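Local coordinates for uncharacterized protein (Acinetobacter baumannii, PDB 5D66), which is of unknown function but folds as an ankyrin repeat domain, a helical scaffold that in relatives usually serves to bind other proteins, at residues M9-D14 with S37-V42; Q17-I22 with H53-A58; A105-A110 with V128-N133; L134-L139 with I143-G148. One frame throughout, in Å; residues are numbered along the deposited sequence. Where two conformers were deposited one is given.

Contact 1: residues M9-D14 with S37-V42; sequences MAAAND and STALMV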
loop_
_atom_site.group_PDB
_atom_site.type_symbol
_atom_site.label_atom_id
_atom_site.label_comp_id
_atom_site.label_asym_id
_atom_site.label_seq_id
_atom_site.Cartn_x
_atom_site.Cartn_y
_atom_site.Cartn_z
HETATM N N MSE A 9 22.596 0.866 7.516
HETATM C CA MSE A 9 23.354 1.608 6.498
HETATM C C MSE A 9 23.539 0.749 5.248
HETATM O O MSE A 9 23.401 1.210 4.102
HETATM C CB MSE A 9 24.729 2.032 7.031
HETATM C CG MSE A 9 25.526 2.878 5.971
HETATM SE SE MSE A 9 24.752 4.708 5.765
HETATM C CE MSE A 9 23.968 4.833 4.078
ATOM N N ALA A 10 23.842 -0.522 5.445
ATOM C CA ALA A 10 24.015 -1.439 4.309
ATOM C C ALA A 10 22.707 -1.543 3.503
ATOM O O ALA A 10 22.707 -1.507 2.278
ATOM C CB ALA A 10 24.488 -2.785 4.765
ATOM N N ALA A 11 21.600 -1.614 4.215
ATOM C CA ALA A 11 20.269 -1.652 3.603
ATOM C C ALA A 11 19.954 -0.375 2.828
ATOM O O ALA A 11 19.448 -0.435 1.713
ATOM C CB ALA A 11 19.214 -1.928 4.665
ATOM N N ALA A 12 20.302 0.767 3.397
ATOM C CA ALA A 12 20.112 2.032 2.709
ATOM C C ALA A 12 20.928 2.117 1.416
ATOM O O ALA A 12 20.513 2.749 0.446
ATOM C CB ALA A 12 20.512 3.181 3.604
ATOM N N ASN A 13 22.084 1.480 1.407
ATOM C CA ASN A 13 22.994 1.498 0.275
ATOM C C ASN A 13 22.761 0.385 -0.728
ATOM O O ASN A 13 23.468 0.320 -1.733
ATOM C CB ASN A 13 24.429 1.444 0.784
ATOM C CG ASN A 13 24.906 2.740 1.345
ATOM O OD1 ASN A 13 24.334 3.812 1.079
ATOM N ND2 ASN A 13 26.025 2.670 2.047
ATOM N N ASP A 14 21.803 -0.492 -0.459
ATOM C CA ASP A 14 21.578 -1.663 -1.340
ATOM C C ASP A 14 22.855 -2.512 -1.451
ATOM O O ASP A 14 23.114 -3.170 -2.473
ATOM C CB ASP A 14 21.080 -1.280 -2.739
ATOM C CG ASP A 14 20.196 -2.361 -3.328
ATOM O OD1 ASP A 14 19.479 -3.083 -2.599
ATOM O OD2 ASP A 14 20.248 -2.518 -4.583
ATOM N N SER A 37 13.532 2.216 13.482
ATOM C CA SER A 37 13.293 1.606 12.172
ATOM C C SER A 37 14.045 0.295 12.011
ATOM O O SER A 37 15.182 0.182 12.446
ATOM C CB SER A 37 13.724 2.567 11.056
ATOM O OG SER A 37 13.025 3.786 11.081
ATOM N N THR A 38 13.440 -0.671 11.367
ATOM C CA THR A 38 14.125 -1.862 10.952
ATOM C C THR A 38 14.940 -1.600 9.662
ATOM O O THR A 38 14.629 -0.706 8.873
ATOM C CB THR A 38 13.200 -3.054 10.732
ATOM O OG1 THR A 38 12.430 -2.797 9.567
ATOM C CG2 THR A 38 12.315 -3.352 11.908
ATOM N N ALA A 39 15.901 -2.478 9.396
ATOM C CA ALA A 39 16.695 -2.370 8.213
ATOM C C ALA A 39 15.827 -2.601 6.966
ATOM O O ALA A 39 16.014 -1.954 5.924
ATOM C CB ALA A 39 17.879 -3.279 8.240
ATOM N N LEU A 40 14.865 -3.535 7.052
ATOM C CA LEU A 40 13.966 -3.723 5.919
ATOM C C LEU A 40 13.120 -2.466 5.662
ATOM O O LEU A 40 12.878 -2.124 4.511
ATOM C CB LEU A 40 13.061 -4.938 6.151
ATOM C CG LEU A 40 11.988 -5.159 5.069
ATOM C CD1 LEU A 40 12.603 -5.375 3.689
ATOM C CD2 LEU A 40 11.073 -6.326 5.436
HETATM N N MSE A 41 12.685 -1.762 6.704
HETATM C CA MSE A 41 11.962 -0.507 6.498
HETATM C C MSE A 41 12.854 0.504 5.776
HETATM O O MSE A 41 12.402 1.161 4.813
HETATM C CB MSE A 41 11.446 0.027 7.795
HETATM C CG MSE A 41 10.458 1.170 7.583
HETATM SE SE MSE A 41 8.780 0.670 6.704
HETATM C CE MSE A 41 8.953 1.609 5.037
ATOM N N VAL A 42 14.130 0.613 6.174
ATOM C CA VAL A 42 15.084 1.497 5.508
ATOM C C VAL A 42 15.225 1.136 4.040
ATOM O O VAL A 42 15.162 2.000 3.144
ATOM C CB VAL A 42 16.422 1.474 6.236
ATOM C CG1 VAL A 42 17.487 2.222 5.463
ATOM C CG2 VAL A 42 16.269 2.059 7.646
#
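Ala11 and Ala12, near the end of helix 6-12, lie against Ala39 and Val42, in the first turn of helix 39-45. The neighbouring helices are stacked side by side, as in ankyrin repeats, and small residues let the backbones come close, with Ala11 CA 5.9 Å from Ala39 CA. Thr38, just before the helix, sets up the turn without touching the other helix: as N-cap, its OG1 accepts from Met41 N at 3.1 Å, taking up an amide that has no carbonyl partner at a helix start. Ala39 follows, and its methyl CB meets Ala11 CB at 4.0 Å. The same Ala11 methyl approaches Ala39 O more closely, at 3.4 Å, so it rests on backbone as well as on side chain. Leu40 turns away from helix 6-12 and packs on Ala52 and Ile56 of helix 49-57. Val42 ends the segment with the larger of the two side chains that touch helix 6-12. Its CG1 lies anti to the backbone N (chi1 172°), which carries that branch across to Ala12 CB, 3.7 Å away, and beside Ala12 N. Valine is compact, and at this torsion its CG1 spans the short gap between the helices. With methyls meeting methyls and backbone atoms, the contact depends on close van der Waals fit and on partly shielding methyls from water, not on directional bonds.

Contact 2: residues Q17-I22 with H53-A58; sequences QLIKHI and HMLIEA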
loop_
_atom_site.group_PDB
_atom_site.type_symbol
_atom_site.label_atom_id
_atom_site.label_comp_id
_atom_site.label_asym_id
_atom_site.label_seq_id
_atom_site.Cartn_x
_atom_site.Cartn_y
_atom_site.Cartn_z
ATOM N N GLN A 17 26.429 -7.478 -0.525
ATOM C CA GLN A 17 27.525 -8.271 0.031
ATOM C C GLN A 17 27.747 -7.954 1.502
ATOM O O GLN A 17 28.073 -8.837 2.282
ATOM C CB GLN A 17 28.823 -8.094 -0.764
ATOM C CG GLN A 17 28.766 -8.665 -2.188
ATOM C CD GLN A 17 28.418 -10.168 -2.249
ATOM O OE1 GLN A 17 28.978 -10.974 -1.512
ATOM N NE2 GLN A 17 27.482 -10.537 -3.130
ATOM N N LEU A 18 27.642 -6.680 1.859
ATOM C CA LEU A 18 27.750 -6.295 3.257
ATOM C C LEU A 18 26.590 -6.852 4.046
ATOM O O LEU A 18 26.770 -7.372 5.165
ATOM C CB LEU A 18 27.895 -4.791 3.404
ATOM C CG LEU A 18 28.084 -4.290 4.828
ATOM C CD1 LEU A 18 29.209 -5.025 5.571
ATOM C CD2 LEU A 18 28.299 -2.795 4.837
ATOM N N ILE A 19 25.355 -6.732 3.532
ATOM C CA ILE A 19 24.210 -7.330 4.221
ATOM C C ILE A 19 24.456 -8.826 4.487
ATOM O O ILE A 19 24.256 -9.300 5.600
ATOM C CB ILE A 19 22.917 -7.120 3.421
ATOM C CG1 ILE A 19 22.547 -5.652 3.360
ATOM C CG2 ILE A 19 21.734 -7.915 4.077
ATOM C CD1 ILE A 19 21.369 -5.359 2.479
ATOM N N LYS A 20 24.928 -9.562 3.481
ATOM C CA LYS A 20 25.164 -10.985 3.632
ATOM C C LYS A 20 26.132 -11.243 4.787
ATOM O O LYS A 20 25.896 -12.115 5.633
ATOM C CB LYS A 20 25.683 -11.555 2.327
ATOM C CG LYS A 20 25.900 -13.069 2.312
ATOM C CD LYS A 20 26.850 -13.557 1.187
ATOM C CE LYS A 20 26.429 -13.058 -0.181
ATOM N NZ LYS A 20 27.213 -13.696 -1.284
ATOM N N HIS A 21 27.197 -10.455 4.840
ATOM C CA HIS A 21 28.166 -10.616 5.895
ATOM C C HIS A 21 27.546 -10.304 7.283
ATOM O O HIS A 21 27.744 -11.054 8.238
ATOM C CB HIS A 21 29.338 -9.705 5.643
ATOM C CG HIS A 21 30.342 -9.727 6.742
ATOM N ND1 HIS A 21 31.107 -10.838 7.032
ATOM C CD2 HIS A 21 30.708 -8.773 7.630
ATOM C CE1 HIS A 21 31.898 -10.571 8.055
ATOM N NE2 HIS A 21 31.671 -9.327 8.440
ATOM N N ILE A 22 26.836 -9.209 7.405
ATOM C CA ILE A 22 26.219 -8.874 8.701
ATOM C C ILE A 22 25.236 -9.949 9.128
ATOM O O ILE A 22 25.237 -10.351 10.318
ATOM C CB ILE A 22 25.595 -7.500 8.670
ATOM C CG1 ILE A 22 26.684 -6.451 8.473
ATOM C CG2 ILE A 22 24.823 -7.240 9.973
ATOM C CD1 ILE A 22 26.178 -5.067 8.135
ATOM N N HIS A 53 14.816 -7.966 -0.782
ATOM C CA HIS A 53 14.685 -9.398 -1.014
ATOM C C HIS A 53 15.532 -10.200 -0.036
ATOM O O HIS A 53 15.071 -11.184 0.530
ATOM C CB HIS A 53 15.087 -9.730 -2.440
ATOM C CG HIS A 53 14.998 -11.179 -2.772
ATOM N ND1 HIS A 53 16.083 -12.021 -2.909
ATOM C CD2 HIS A 53 13.909 -11.944 -2.946
ATOM C CE1 HIS A 53 15.666 -13.229 -3.241
ATOM N NE2 HIS A 53 14.347 -13.203 -3.259
HETATM N N MSE A 54 16.781 -9.800 0.147
HETATM C CA MSE A 54 17.678 -10.537 1.029
HETATM C C MSE A 54 17.159 -10.519 2.458
HETATM O O MSE A 54 17.173 -11.530 3.152
HETATM C CB MSE A 54 19.076 -9.969 0.921
HETATM C CG MSE A 54 20.086 -10.720 1.742
HETATM SE SE MSE A 54 21.897 -10.111 1.467
HETATM C CE MSE A 54 22.216 -11.211 -0.054
ATOM N N LEU A 55 16.687 -9.372 2.899
ATOM C CA LEU A 55 16.190 -9.235 4.293
ATOM C C LEU A 55 14.911 -10.040 4.531
ATOM O O LEU A 55 14.759 -10.706 5.534
ATOM C CB LEU A 55 16.002 -7.762 4.650
ATOM C CG LEU A 55 17.321 -6.953 4.733
ATOM C CD1 LEU A 55 16.994 -5.458 4.697
ATOM C CD2 LEU A 55 18.157 -7.326 5.948
ATOM N N ILE A 56 14.008 -9.965 3.549
ATOM C CA ILE A 56 12.770 -10.752 3.592
ATOM C C ILE A 56 13.059 -12.249 3.557
ATOM O O ILE A 56 12.454 -12.973 4.372
ATOM C CB ILE A 56 11.786 -10.325 2.482
ATOM C CG1 ILE A 56 11.280 -8.926 2.755
ATOM C CG2 ILE A 56 10.623 -11.268 2.375
ATOM C CD1 ILE A 56 10.560 -8.261 1.597
ATOM N N GLU A 57 13.949 -12.697 2.703
ATOM C CA GLU A 57 14.254 -14.120 2.664
ATOM C C GLU A 57 14.861 -14.615 3.999
ATOM O O GLU A 57 14.669 -15.762 4.397
ATOM C CB GLU A 57 15.149 -14.428 1.476
ATOM C CG GLU A 57 14.436 -14.382 0.140
ATOM C CD GLU A 57 13.275 -15.368 -0.039
ATOM O OE1 GLU A 57 13.355 -16.576 0.379
ATOM O OE2 GLU A 57 12.272 -14.908 -0.647
ATOM N N ALA A 58 15.570 -13.717 4.694
ATOM C CA ALA A 58 16.196 -14.042 5.954
ATOM C C ALA A 58 15.231 -13.871 7.155
ATOM O O ALA A 58 15.621 -14.060 8.262
ATOM C CB ALA A 58 17.441 -13.240 6.113
#
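Chi1 of -177° and chi2 of 174° stretch the side chain of Met54, present here as selenomethionine, straight out from its helix toward Ile19, and it bends at chi3 after SE has reached the other helix. Ile19 contributes the branch CG2, which lies anti to its own backbone N. The two side chains run antiparallel alongside one another, bringing Ile19 CG2 to 3.4 Å from Met54 SE, and Met54 CG is 4.0 Å from Ile19 CG2. Met54 was modelled in two conformers, so these touches belong to one of them. The selenium also sits beside the backbone of the next residue, 3.7 Å from Lys20 N. The helices are 16-23 and 49-57 of the ankyrin stack, running nearly parallel, their short segments at 21° with axes 10.8 Å apart. That spacing is wide for small residues and suits a long, flexible, unbranched side chain that can bridge it. On the buried side of Met54, Leu55 adds a second touch: its CD2 comes within 4.1 Å of Ile19 CG2, so that this one methyl meets two residues of the facing helix. Ile19 also packs on Leu7 and Ala10 of helix 6-12, and Leu55 on the loop residue Ile29. Lys20 stands at the exposed border, where its CB approaches Met54 SE at 4.1 Å, but the rest of the chain leads away. This division suits lysine, whose aliphatic root can lie against a hydrophobic neighbour while Lys20 NZ makes a weak hydrogen bond to Gln17 OE1.

Contact 3: residues A105-A110 with V128-N133; sequences ALIPAA and VNHVNN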
loop_
_atom_site.group_PDB
_atom_site.type_symbol
_atom_site.label_atom_id
_atom_site.label_comp_id
_atom_site.label_asym_id
_atom_site.label_seq_id
_atom_site.Cartn_x
_atom_site.Cartn_y
_atom_site.Cartn_z
ATOM N N ALA A 105 -3.225 -0.970 2.591
ATOM C CA ALA A 105 -2.290 -0.609 1.520
ATOM C C ALA A 105 -3.016 -0.223 0.226
ATOM O O ALA A 105 -2.479 0.483 -0.613
ATOM C CB ALA A 105 -1.295 -1.744 1.273
ATOM N N LEU A 106 -4.217 -0.775 0.036
ATOM C CA LEU A 106 -4.980 -0.522 -1.166
ATOM C C LEU A 106 -5.441 0.894 -1.307
ATOM O O LEU A 106 -5.527 1.416 -2.430
ATOM C CB LEU A 106 -6.180 -1.480 -1.224
ATOM C CG LEU A 106 -7.140 -1.362 -2.331
ATOM C CD1 LEU A 106 -6.412 -1.559 -3.718
ATOM C CD2 LEU A 106 -8.255 -2.348 -2.218
ATOM N N ILE A 107 -5.814 1.535 -0.222
ATOM C CA ILE A 107 -6.411 2.881 -0.287
ATOM C C ILE A 107 -5.399 3.895 -0.876
ATOM O O ILE A 107 -5.745 4.586 -1.859
ATOM C CB ILE A 107 -7.043 3.314 1.031
ATOM C CG1 ILE A 107 -8.200 2.361 1.376
ATOM C CG2 ILE A 107 -7.560 4.750 0.864
ATOM C CD1 ILE A 107 -8.871 2.655 2.661
ATOM N N PRO A 108 -4.157 3.994 -0.370
ATOM C CA PRO A 108 -3.206 4.925 -1.001
ATOM C C PRO A 108 -2.831 4.522 -2.399
ATOM O O PRO A 108 -2.564 5.382 -3.257
ATOM C CB PRO A 108 -2.033 4.956 -0.031
ATOM C CG PRO A 108 -2.133 3.657 0.726
ATOM C CD PRO A 108 -3.617 3.494 0.907
ATOM N N ALA A 109 -2.786 3.225 -2.717
ATOM C CA ALA A 109 -2.488 2.792 -4.075
ATOM C C ALA A 109 -3.557 3.334 -5.023
ATOM O O ALA A 109 -3.249 3.845 -6.119
ATOM C CB ALA A 109 -2.410 1.301 -4.130
ATOM N N ALA A 110 -4.826 3.265 -4.606
ATOM C CA ALA A 110 -5.901 3.811 -5.420
ATOM C C ALA A 110 -5.809 5.329 -5.515
ATOM O O ALA A 110 -5.960 5.910 -6.564
ATOM C CB ALA A 110 -7.237 3.335 -4.844
ATOM N N VAL A 128 -11.681 -4.523 -0.099
ATOM C CA VAL A 128 -12.011 -3.360 -0.895
ATOM C C VAL A 128 -12.961 -2.412 -0.174
ATOM O O VAL A 128 -13.053 -1.225 -0.531
ATOM C CB VAL A 128 -12.573 -3.747 -2.272
ATOM C CG1 VAL A 128 -11.514 -4.418 -3.116
ATOM C CG2 VAL A 128 -13.822 -4.561 -2.174
ATOM N N ASN A 129 -13.733 -2.901 0.794
ATOM C CA ASN A 129 -14.708 -2.091 1.504
ATOM C C ASN A 129 -14.189 -1.418 2.811
ATOM O O ASN A 129 -14.947 -0.812 3.533
ATOM C CB ASN A 129 -15.977 -2.890 1.789
ATOM C CG ASN A 129 -16.770 -3.140 0.528
ATOM O OD1 ASN A 129 -16.806 -2.315 -0.390
ATOM N ND2 ASN A 129 -17.440 -4.277 0.465
ATOM N N HIS A 130 -12.884 -1.546 3.059
ATOM C CA HIS A 130 -12.325 -0.924 4.246
ATOM C C HIS A 130 -12.412 0.599 4.179
ATOM O O HIS A 130 -12.163 1.212 3.156
ATOM C CB HIS A 130 -10.840 -1.291 4.362
ATOM C CG HIS A 130 -10.159 -0.859 5.602
ATOM N ND1 HIS A 130 -9.944 -1.676 6.683
ATOM C CD2 HIS A 130 -9.577 0.312 5.875
ATOM C CE1 HIS A 130 -9.327 -0.952 7.613
ATOM N NE2 HIS A 130 -9.161 0.273 7.174
ATOM N N VAL A 131 -12.779 1.198 5.301
ATOM C CA VAL A 131 -12.918 2.641 5.446
ATOM C C VAL A 131 -11.837 3.195 6.390
ATOM O O VAL A 131 -11.656 2.736 7.506
ATOM C CB VAL A 131 -14.307 3.023 6.068
ATOM C CG1 VAL A 131 -14.479 4.523 6.100
ATOM C CG2 VAL A 131 -15.446 2.398 5.302
ATOM N N ASN A 132 -11.075 4.158 5.879
ATOM C CA ASN A 132 -9.979 4.755 6.691
ATOM C C ASN A 132 -10.502 5.853 7.627
ATOM O O ASN A 132 -11.724 6.112 7.726
ATOM C CB ASN A 132 -8.820 5.202 5.796
ATOM C CG ASN A 132 -9.119 6.439 4.985
ATOM O OD1 ASN A 132 -10.109 7.141 5.208
ATOM N ND2 ASN A 132 -8.259 6.688 4.002
ATOM N N ASN A 133 -9.596 6.511 8.349
ATOM C CA ASN A 133 -10.017 7.488 9.376
ATOM C C ASN A 133 -10.308 8.848 8.815
ATOM O O ASN A 133 -10.718 9.725 9.567
ATOM C CB ASN A 133 -9.026 7.509 10.563
ATOM C CG ASN A 133 -7.709 8.214 10.283
ATOM O OD1 ASN A 133 -7.602 9.091 9.421
ATOM N ND2 ASN A 133 -6.687 7.828 11.061
#
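In the loop ahead of helix 138-144, part of the projecting hairpin-like connection found between ankyrin helix pairs, Val128, His130 and Asn132 meet Leu106 and Ile107 of helix 106-111. His130 and Asn132 point toward that helix, and Val131 between them points away, the alternation expected of an extended chain. Ile107 CD1 is the busiest atom: it lies 3.6 Å from His130 O and, at the edge of the imidazole and near its plane, 4.0 Å from His130 CD2. The slim end of isoleucine touches both the ring edge and Asn132, whose CB is also 4.0 Å from Ile107 CD1. The other branch, Ile107 CG2, approaches Asn132 ND2 at 3.8 Å. A chi1 of 73° tucks the Asn132 amide back toward the backbone that follows, where OD1 receives Leu134 N and Trp136 N. The amide is held at both ends, since ND2 bonds Glu141 OE2, so asparagine serves as both acceptor and donor where the chain turns. His130 NE2 bonds Gly102 O in the preceding loop. At the other end, Leu106 and Val128 cross obliquely, Leu106 CD2 resting 4.0 Å from Val128 CG1, a purely aliphatic touch. Most of the contact is buried, with helices around Leu106 and Ile107: Leu106 packs on Val118 of helix 115-124, Leu159 of helix 150-162 and Ala138 of helix 138-144, and Ile107 lies on Ala138 and Glu141 of the last.

Contact 4: residues L134-L139 with I143-G148; sequences LGWTAL and IILGNG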
loop_
_atom_site.group_PDB
_atom_site.type_symbol
_atom_site.label_atom_id
_atom_site.label_comp_id
_atom_site.label_asym_id
_atom_site.label_seq_id
_atom_site.Cartn_x
_atom_site.Cartn_y
_atom_site.Cartn_z
ATOM N N LEU A 134 -10.224 9.013 7.506
ATOM C CA LEU A 134 -10.787 10.155 6.756
ATOM C C LEU A 134 -12.201 9.840 6.287
ATOM O O LEU A 134 -12.849 10.694 5.676
ATOM C CB LEU A 134 -9.902 10.492 5.539
ATOM C CG LEU A 134 -8.465 10.896 5.905
ATOM C CD1 LEU A 134 -7.467 10.552 4.761
ATOM C CD2 LEU A 134 -8.365 12.335 6.180
ATOM N N GLY A 135 -12.724 8.636 6.571
ATOM C CA GLY A 135 -14.051 8.218 6.180
ATOM C C GLY A 135 -14.102 7.753 4.725
ATOM O O GLY A 135 -15.184 7.642 4.155
ATOM N N TRP A 136 -12.955 7.419 4.149
ATOM C CA TRP A 136 -12.859 7.133 2.736
ATOM C C TRP A 136 -12.478 5.665 2.530
ATOM O O TRP A 136 -11.642 5.107 3.231
ATOM C CB TRP A 136 -11.898 8.037 1.980
ATOM C CG TRP A 136 -12.256 9.462 1.929
ATOM C CD1 TRP A 136 -13.519 9.972 1.954
ATOM C CD2 TRP A 136 -11.393 10.587 1.801
ATOM N NE1 TRP A 136 -13.499 11.330 1.842
ATOM C CE2 TRP A 136 -12.200 11.739 1.750
ATOM C CE3 TRP A 136 -9.981 10.762 1.860
ATOM C CZ2 TRP A 136 -11.661 13.039 1.676
ATOM C CZ3 TRP A 136 -9.448 12.042 1.731
ATOM C CH2 TRP A 136 -10.295 13.173 1.620
ATOM N N THR A 137 -13.072 5.081 1.502
ATOM C CA THR A 137 -12.694 3.803 0.941
ATOM C C THR A 137 -11.694 4.040 -0.214
ATOM O O THR A 137 -11.519 5.191 -0.689
ATOM C CB THR A 137 -13.936 3.109 0.395
ATOM O OG1 THR A 137 -14.476 4.032 -0.575
ATOM C CG2 THR A 137 -14.957 2.762 1.394
ATOM N N ALA A 138 -11.154 2.977 -0.762
ATOM C CA ALA A 138 -10.352 3.064 -1.972
ATOM C C ALA A 138 -11.162 3.719 -3.116
ATOM O O ALA A 138 -10.622 4.523 -3.814
ATOM C CB ALA A 138 -9.845 1.703 -2.352
ATOM N N LEU A 139 -12.415 3.282 -3.281
ATOM C CA LEU A 139 -13.282 3.830 -4.294
ATOM C C LEU A 139 -13.454 5.351 -4.124
ATOM O O LEU A 139 -13.322 6.114 -5.100
ATOM C CB LEU A 139 -14.623 3.115 -4.291
ATOM C CG LEU A 139 -15.651 3.549 -5.330
ATOM C CD1 LEU A 139 -15.176 3.360 -6.724
ATOM C CD2 LEU A 139 -16.936 2.811 -5.097
ATOM N N ILE A 143 -11.950 8.559 -6.649
ATOM C CA ILE A 143 -12.821 9.545 -7.272
ATOM C C ILE A 143 -12.431 10.936 -6.801
ATOM O O ILE A 143 -12.212 11.822 -7.664
ATOM C CB ILE A 143 -14.293 9.240 -6.932
ATOM C CG1 ILE A 143 -14.730 7.884 -7.543
ATOM C CG2 ILE A 143 -15.209 10.359 -7.462
ATOM C CD1 ILE A 143 -15.986 7.359 -7.084
ATOM N N ILE A 144 -12.393 11.140 -5.497
ATOM C CA ILE A 144 -12.179 12.481 -4.930
ATOM C C ILE A 144 -10.778 13.017 -5.171
ATOM O O ILE A 144 -10.602 14.201 -5.419
ATOM C CB ILE A 144 -12.447 12.414 -3.406
ATOM C CG1 ILE A 144 -13.931 12.094 -3.139
ATOM C CG2 ILE A 144 -12.030 13.688 -2.723
ATOM C CD1 ILE A 144 -14.263 11.721 -1.703
ATOM N N LEU A 145 -9.778 12.145 -5.084
ATOM C CA LEU A 145 -8.380 12.536 -5.161
ATOM C C LEU A 145 -7.710 12.237 -6.502
ATOM O O LEU A 145 -6.554 12.585 -6.709
ATOM C CB LEU A 145 -7.611 11.972 -3.956
ATOM C CG LEU A 145 -8.136 12.445 -2.627
ATOM C CD1 LEU A 145 -7.436 11.685 -1.505
ATOM C CD2 LEU A 145 -7.987 13.971 -2.428
ATOM N N GLY A 146 -8.420 11.573 -7.410
ATOM C CA GLY A 146 -7.952 11.360 -8.750
ATOM C C GLY A 146 -8.376 12.530 -9.629
ATOM O O GLY A 146 -8.983 13.495 -9.151
ATOM N N ASN A 147 -8.187 12.382 -10.917
ATOM C CA ASN A 147 -8.568 13.384 -11.900
ATOM C C ASN A 147 -9.637 12.899 -12.881
ATOM O O ASN A 147 -9.892 13.540 -13.893
ATOM C CB ASN A 147 -7.328 13.881 -12.644
ATOM C CG ASN A 147 -6.690 12.821 -13.530
ATOM O OD1 ASN A 147 -7.156 11.705 -13.576
ATOM N ND2 ASN A 147 -5.661 13.191 -14.261
ATOM N N GLY A 148 -10.237 11.758 -12.589
ATOM C CA GLY A 148 -11.294 11.232 -13.432
ATOM C C GLY A 148 -10.877 10.578 -14.742
ATOM O O GLY A 148 -11.737 10.095 -15.486
#
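Leu139 O accepts from Ile143 N at 3.2 Å, one helical turn apart in helix 138-144 of the ankyrin array. The N-H...O angle is 142°, and the donor is tilted 23° from the carbonyl plane, a fairly bent bond near the helix end. The Ile143 side chain also lies over this oxygen, its CG1 at 3.3 Å from Leu139 O. Beyond it, the two side chains run side by side and point the same way, and Leu139 CD1 meets Ile143 CD1 at 4.1 Å. An aliphatic residue suits position 139, since Leu139 packs on Val156 and Leu160 of helix 150-162; Ile143 has His179 of helix 176-183 as a neighbour. Just before the helix, Thr137 is the N-cap, its OG1 capping Leu140 N in the first turn of the helix; threonine offers a short hydroxyl for that job. Trp136, next to it, lies along the helix, where chi1 of -64° swings the indole off the carbonyl side and toward Ile144. It crosses Ile144 and Leu145 at roughly right angles. A large flat ring can meet both aliphatic side chains at once. Ile144 CD1 approaches the pyrrole part obliquely, 3.6 Å from Trp136 NE1 and 4.0 Å from Trp136 CE2. On one face of the indole, toward the rim, lies Leu134 O. Leu145, at the exposed end, reaches the far ring, with its CD1 3.8 Å from Trp136 CZ3.

In the fold
The four contacts form two clusters in one ankyrin array. Contacts 1 and 2 have centres about 10 Å apart and alternate along the chain, helices 6-12 and 16-23 packing against helices 39-45 and 49-57; they touch where Ala10 meets Ile19 and Leu40 meets Leu55. Contacts 3 and 4 have centres about 9 Å apart and follow in series, sharing the border of helix 106-111 with the loop and start of helix 138-144. Centres of contacts 2 and 4 stand about 38 Å apart, on opposite sides of the chain's centre. Different kinds of local packing thus build an elongated solenoid, held by neighbour-to-neighbour contacts rather than a single central core.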